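Local coordinates for Lin2634 protein (Listeria innocua, PDB 3MZO) that hydrolyses phosphate esters, probably of nucleotides, as a calcium-binding HD-domain phosphohydrolase of the YfbR-like family, at the interface of chains A and B. Residues are numbered along the deposited sequence; one frame, centred on the assembly and turned at random. Chains: chain A/B, Lin2634 protein.

Contact 1: the interface of chains A and B. Residues chain A 4, 8, 113, 117; chain B 44, 48, 181, 186.
The phenol oxygen OH of B:Tyr181 and the backbone N of A:Ile4 meet through a shared water, which lies 2.8 Å from OH of B:Tyr181 and 3.1 Å from N of A:Ile4. The second link is nearly straight, 165° at the hydrogen, and it draws on the first turn of helix 4-13, where amide groups have no earlier turn to pair with. Around this bridge the contact is aromatic and aliphatic, and B:Phe44 is its plug. With CG anti to the backbone N (chi1 171°), its ring reaches away from helix 31-51 into chain A. A:Ile4 covers one face, its CG2 standing 3.8 Å above the ring centre of B:Phe44. The rim atom CE1 of B:Phe44 in turn points into the middle of the A:Phe113 face, the two planes inclined by 63°. A:Phe113 presents its own edge to B:Tyr181, sending CE2 to within 3.6 Å of CZ of B:Tyr181, the rings almost perpendicular. At the root of the ring, OH of A:Tyr117 crosses to CD1 of B:Phe44 at 3.5 Å, near CB as well. A:Phe8 brings CZ to CD2 of B:Phe44 and CE2 to CD1 of B:Ile186, while CG2 of B:Val48 lies near CZ and CE1 of A:Phe113, off the ring plane. The patch thus joins the N-terminal helix 4-13, 3-10 helix 111-113 and helix 114-121 of chain A to helices 31-51 and 177-191 of chain B.

Contact 2: the interface of chains A and B. Residues chain A 7, 11, 14, 66, 70; chain B 36-37, 40.
Helix 31-51 of chain B, which begins close to the metal-binding His34 of the HD fold, lays B:Tyr36, B:Lys37 and B:Ser40 against helix 4-13 and the end of helix 58-67 in chain A. B:Tyr36 buries the most surface of the residues here, 69 Å². Its CG is anti to the backbone N (chi1 163°), which carries the phenol out between A:Leu11, A:Leu14 and A:Leu66. The hydroxyl end lies among carbon groups of chain A: OH of B:Tyr36 lies 3.3 Å from CD1 of A:Leu14 and 3.6 Å from CD2 of A:Leu11, with CD1 of A:Tyr70 a little farther off. Along one edge of the ring, in its plane, sits the backbone O of A:Leu66, 3.6 Å from CE1 of B:Tyr36, while the methyl CD1 of A:Leu66 packs near CD1 of the tyrosine. One turn on, B:Ser40 folds its hydroxyl back on its own helix. OG of B:Ser40 donates to the backbone O of B:Tyr36 at 3.0 Å, approaching from above the carbonyl plane, and stands over the rim of the tyrosine face. The bond fixes the rotation of the hydroxyl, placing OG beside CD2 of A:Leu66, while CB of B:Ser40 meets CD1 of A:Leu11 at 3.7 Å. A:Leu11 also rests its CB on CG of B:Lys37, meeting the aliphatic stem of the lysine. At the other end, one water joins the chains, 2.6 Å from OH of A:Tyr7 and 2.6 Å from the backbone O of B:Ser40. By seating the metal-bearing helix against the partner, the contact may steady the region around the active site if this dimer also forms in solution.

Contact 1: the interface of chains A and B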
loop_
_atom_site.group_PDB
_atom_site.type_symbol
_atom_site.label_atom_id
_atom_site.label_comp_id
_atom_site.label_asym_id
_atom_site.label_seq_id
_atom_site.Cartn_x
_atom_site.Cartn_y
_atom_site.Cartn_z
ATOM N N ILE A 4 28.586 11.244 1.407
ATOM C CA ILE A 4 27.379 11.850 0.912
ATOM C C ILE A 4 26.480 10.819 0.212
ATOM O O ILE A 4 25.256 10.942 0.244
ATOM C CB ILE A 4 27.674 13.055 -0.016
ATOM C CG1 ILE A 4 28.485 14.129 0.746
ATOM C CG2 ILE A 4 26.376 13.716 -0.521
ATOM C CD1 ILE A 4 27.710 14.776 1.892
ATOM N N PHE A 8 22.486 10.627 0.554
ATOM C CA PHE A 8 21.564 10.539 -0.561
ATOM C C PHE A 8 20.637 9.293 -0.467
ATOM O O PHE A 8 19.429 9.402 -0.731
ATOM C CB PHE A 8 22.285 10.540 -1.891
ATOM C CG PHE A 8 22.830 11.898 -2.330
ATOM C CD1 PHE A 8 22.543 13.089 -1.638
ATOM C CD2 PHE A 8 23.593 11.974 -3.481
ATOM C CE1 PHE A 8 23.021 14.322 -2.115
ATOM C CE2 PHE A 8 24.051 13.194 -3.964
ATOM C CZ PHE A 8 23.795 14.359 -3.251
ATOM N N PHE A 113 31.808 18.499 5.072
ATOM C CA PHE A 113 30.401 18.949 5.017
ATOM C C PHE A 113 29.658 18.894 6.347
ATOM O O PHE A 113 28.486 19.227 6.414
ATOM C CB PHE A 113 29.637 18.138 3.945
ATOM C CG PHE A 113 30.172 18.387 2.551
ATOM C CD1 PHE A 113 29.955 19.620 1.923
ATOM C CD2 PHE A 113 30.958 17.443 1.915
ATOM C CE1 PHE A 113 30.484 19.880 0.672
ATOM C CE2 PHE A 113 31.468 17.687 0.647
ATOM C CZ PHE A 113 31.241 18.913 0.029
ATOM N N TYR A 117 25.831 20.541 7.325
ATOM C CA TYR A 117 24.780 19.664 7.890
ATOM C C TYR A 117 24.396 19.926 9.337
ATOM O O TYR A 117 23.230 19.737 9.717
ATOM C CB TYR A 117 25.088 18.156 7.650
ATOM C CG TYR A 117 24.782 17.903 6.211
ATOM C CD1 TYR A 117 25.769 18.041 5.230
ATOM C CD2 TYR A 117 23.460 17.724 5.801
ATOM C CE1 TYR A 117 25.438 17.929 3.845
ATOM C CE2 TYR A 117 23.127 17.606 4.439
ATOM C CZ TYR A 117 24.119 17.709 3.474
ATOM O OH TYR A 117 23.759 17.604 2.147
ATOM N N PHE B 44 22.512 20.243 -1.499
ATOM C CA PHE B 44 23.890 19.797 -1.341
ATOM C C PHE B 44 24.812 20.382 -2.436
ATOM O O PHE B 44 25.868 20.923 -2.151
ATOM C CB PHE B 44 24.015 18.286 -1.334
ATOM C CG PHE B 44 25.446 17.809 -1.397
ATOM C CD1 PHE B 44 26.257 17.890 -0.284
ATOM C CD2 PHE B 44 25.995 17.344 -2.579
ATOM C CE1 PHE B 44 27.568 17.513 -0.340
ATOM C CE2 PHE B 44 27.331 16.959 -2.631
ATOM C CZ PHE B 44 28.113 17.044 -1.492
ATOM N N VAL B 48 28.402 22.736 -2.453
ATOM C CA VAL B 48 29.623 22.374 -3.187
ATOM C C VAL B 48 30.066 23.568 -4.084
ATOM O O VAL B 48 31.250 23.933 -4.138
ATOM C CB VAL B 48 29.405 21.108 -4.064
ATOM C CG1 VAL B 48 30.620 20.835 -4.983
ATOM C CG2 VAL B 48 29.113 19.876 -3.198
ATOM N N TYR B 181 32.752 16.574 -7.915
ATOM C CA TYR B 181 32.617 15.957 -6.610
ATOM C C TYR B 181 31.841 14.625 -6.679
ATOM O O TYR B 181 32.240 13.621 -6.086
ATOM C CB TYR B 181 31.932 16.925 -5.622
ATOM C CG TYR B 181 31.944 16.343 -4.280
ATOM C CD1 TYR B 181 33.071 16.439 -3.482
ATOM C CD2 TYR B 181 30.879 15.585 -3.835
ATOM C CE1 TYR B 181 33.116 15.821 -2.246
ATOM C CE2 TYR B 181 30.910 14.984 -2.593
ATOM C CZ TYR B 181 32.035 15.100 -1.815
ATOM O OH TYR B 181 32.081 14.485 -0.607
ATOM N N ILE B 186 31.179 10.327 -4.728
ATOM C CA ILE B 186 29.858 9.736 -4.534
ATOM C C ILE B 186 29.715 8.461 -5.359
ATOM O O ILE B 186 29.444 7.409 -4.808
ATOM C CB ILE B 186 28.764 10.750 -4.873
ATOM C CG1 ILE B 186 28.915 11.977 -3.949
ATOM C CG2 ILE B 186 27.357 10.137 -4.661
ATOM C CD1 ILE B 186 27.829 13.144 -4.199
HETATM O O HOH W 1 31.181 11.843 -0.134
#

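Contact 2: the interface of chains A and B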
loop_
_atom_site.group_PDB
_atom_site.type_symbol
_atom_site.label_atom_id
_atom_site.label_comp_id
_atom_site.label_asym_id
_atom_site.label_seq_id
_atom_site.Cartn_x
_atom_site.Cartn_y
_atom_site.Cartn_z
ATOM N N TYR A 7 24.103 9.649 2.679
ATOM C CA TYR A 7 23.098 10.678 2.921
ATOM C C TYR A 7 22.039 10.663 1.811
ATOM O O TYR A 7 20.834 10.696 2.098
ATOM C CB TYR A 7 23.751 12.035 3.032
ATOM C CG TYR A 7 22.774 13.165 2.962
ATOM C CD1 TYR A 7 21.902 13.423 4.010
ATOM C CD2 TYR A 7 22.730 13.989 1.862
ATOM C CE1 TYR A 7 20.985 14.468 3.950
ATOM C CE2 TYR A 7 21.782 15.005 1.762
ATOM C CZ TYR A 7 20.911 15.245 2.815
ATOM O OH TYR A 7 20.019 16.294 2.724
ATOM N N LEU A 11 17.617 9.723 2.024
ATOM C CA LEU A 11 16.467 10.506 1.625
ATOM C C LEU A 11 15.242 9.649 1.317
ATOM O O LEU A 11 14.116 10.015 1.674
ATOM C CB LEU A 11 16.804 11.437 0.442
ATOM C CG LEU A 11 17.885 12.498 0.759
ATOM C CD1 LEU A 11 18.324 13.219 -0.566
ATOM C CD2 LEU A 11 17.510 13.526 1.831
ATOM N N LEU A 14 13.006 8.277 4.265
ATOM C CA LEU A 14 11.981 9.155 4.775
ATOM C C LEU A 14 10.656 8.956 4.092
ATOM O O LEU A 14 9.660 9.477 4.574
ATOM C CB LEU A 14 12.402 10.637 4.714
ATOM C CG LEU A 14 13.382 10.986 5.830
ATOM C CD1 LEU A 14 14.165 12.178 5.482
ATOM C CD2 LEU A 14 12.673 11.159 7.181
ATOM N N LEU A 66 12.701 22.691 4.400
ATOM C CA LEU A 66 13.052 21.412 3.790
ATOM C C LEU A 66 13.613 20.374 4.758
ATOM O O LEU A 66 13.333 19.175 4.653
ATOM C CB LEU A 66 14.052 21.653 2.657
ATOM C CG LEU A 66 14.410 20.438 1.815
ATOM C CD1 LEU A 66 13.215 20.112 0.926
ATOM C CD2 LEU A 66 15.639 20.685 0.991
ATOM N N TYR A 70 13.969 15.875 8.944
ATOM C CA TYR A 70 14.935 14.893 8.529
ATOM C C TYR A 70 15.312 13.936 9.707
ATOM O O TYR A 70 15.450 12.731 9.513
ATOM C CB TYR A 70 16.198 15.592 7.959
ATOM C CG TYR A 70 17.247 14.590 7.547
ATOM C CD1 TYR A 70 17.114 13.854 6.360
ATOM C CD2 TYR A 70 18.334 14.319 8.351
ATOM C CE1 TYR A 70 18.063 12.911 5.985
ATOM C CE2 TYR A 70 19.296 13.352 7.978
ATOM C CZ TYR A 70 19.149 12.660 6.797
ATOM O OH TYR A 70 20.060 11.679 6.453
ATOM N N TYR B 36 10.972 16.306 -2.999
ATOM C CA TYR B 36 11.715 16.478 -1.745
ATOM C C TYR B 36 13.177 16.068 -1.957
ATOM O O TYR B 36 14.107 16.767 -1.551
ATOM C CB TYR B 36 11.068 15.643 -0.628
ATOM C CG TYR B 36 11.994 15.454 0.571
ATOM C CD1 TYR B 36 12.254 16.503 1.449
ATOM C CD2 TYR B 36 12.654 14.248 0.755
ATOM C CE1 TYR B 36 13.163 16.337 2.514
ATOM C CE2 TYR B 36 13.504 14.065 1.798
ATOM C CZ TYR B 36 13.770 15.100 2.676
ATOM O OH TYR B 36 14.673 14.841 3.686
ATOM N N LYS B 37 13.372 14.919 -2.593
ATOM C CA LYS B 37 14.726 14.394 -2.765
ATOM C C LYS B 37 15.547 15.251 -3.735
ATOM O O LYS B 37 16.686 15.563 -3.459
ATOM C CB LYS B 37 14.687 12.932 -3.206
ATOM C CG LYS B 37 14.126 11.980 -2.119
ATOM C CD LYS B 37 14.150 10.497 -2.562
ATOM C CE LYS B 37 13.208 10.249 -3.730
ATOM N NZ LYS B 37 13.173 8.777 -4.061
ATOM N N SER B 40 16.678 18.337 -1.900
ATOM C CA SER B 40 17.736 18.026 -0.939
ATOM C C SER B 40 19.098 17.812 -1.635
ATOM O O SER B 40 20.132 18.244 -1.122
ATOM C CB SER B 40 17.336 16.797 -0.086
ATOM O OG SER B 40 16.123 17.068 0.666
HETATM O O HOH W 2 21.008 18.214 1.358
#

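Contact 1 and contact 2 lie about 12 Å apart, measured between the centres of their C-alpha atoms, and run along the same two elements: helix 4-13 of chain A and helix 31-51 of chain B. Contact 1 takes the start of the first helix and the later part of the second; contact 2 takes the reverse, so the helices run in opposite senses. Two-fold symmetry repeats both contacts with the chains exchanged, so the pairing of the two helices occurs twice in the dimer. Such an arrangement would suit a stable dimer, although the deposited assembly holds six copies and the structure alone does not show which oligomer works in the cell.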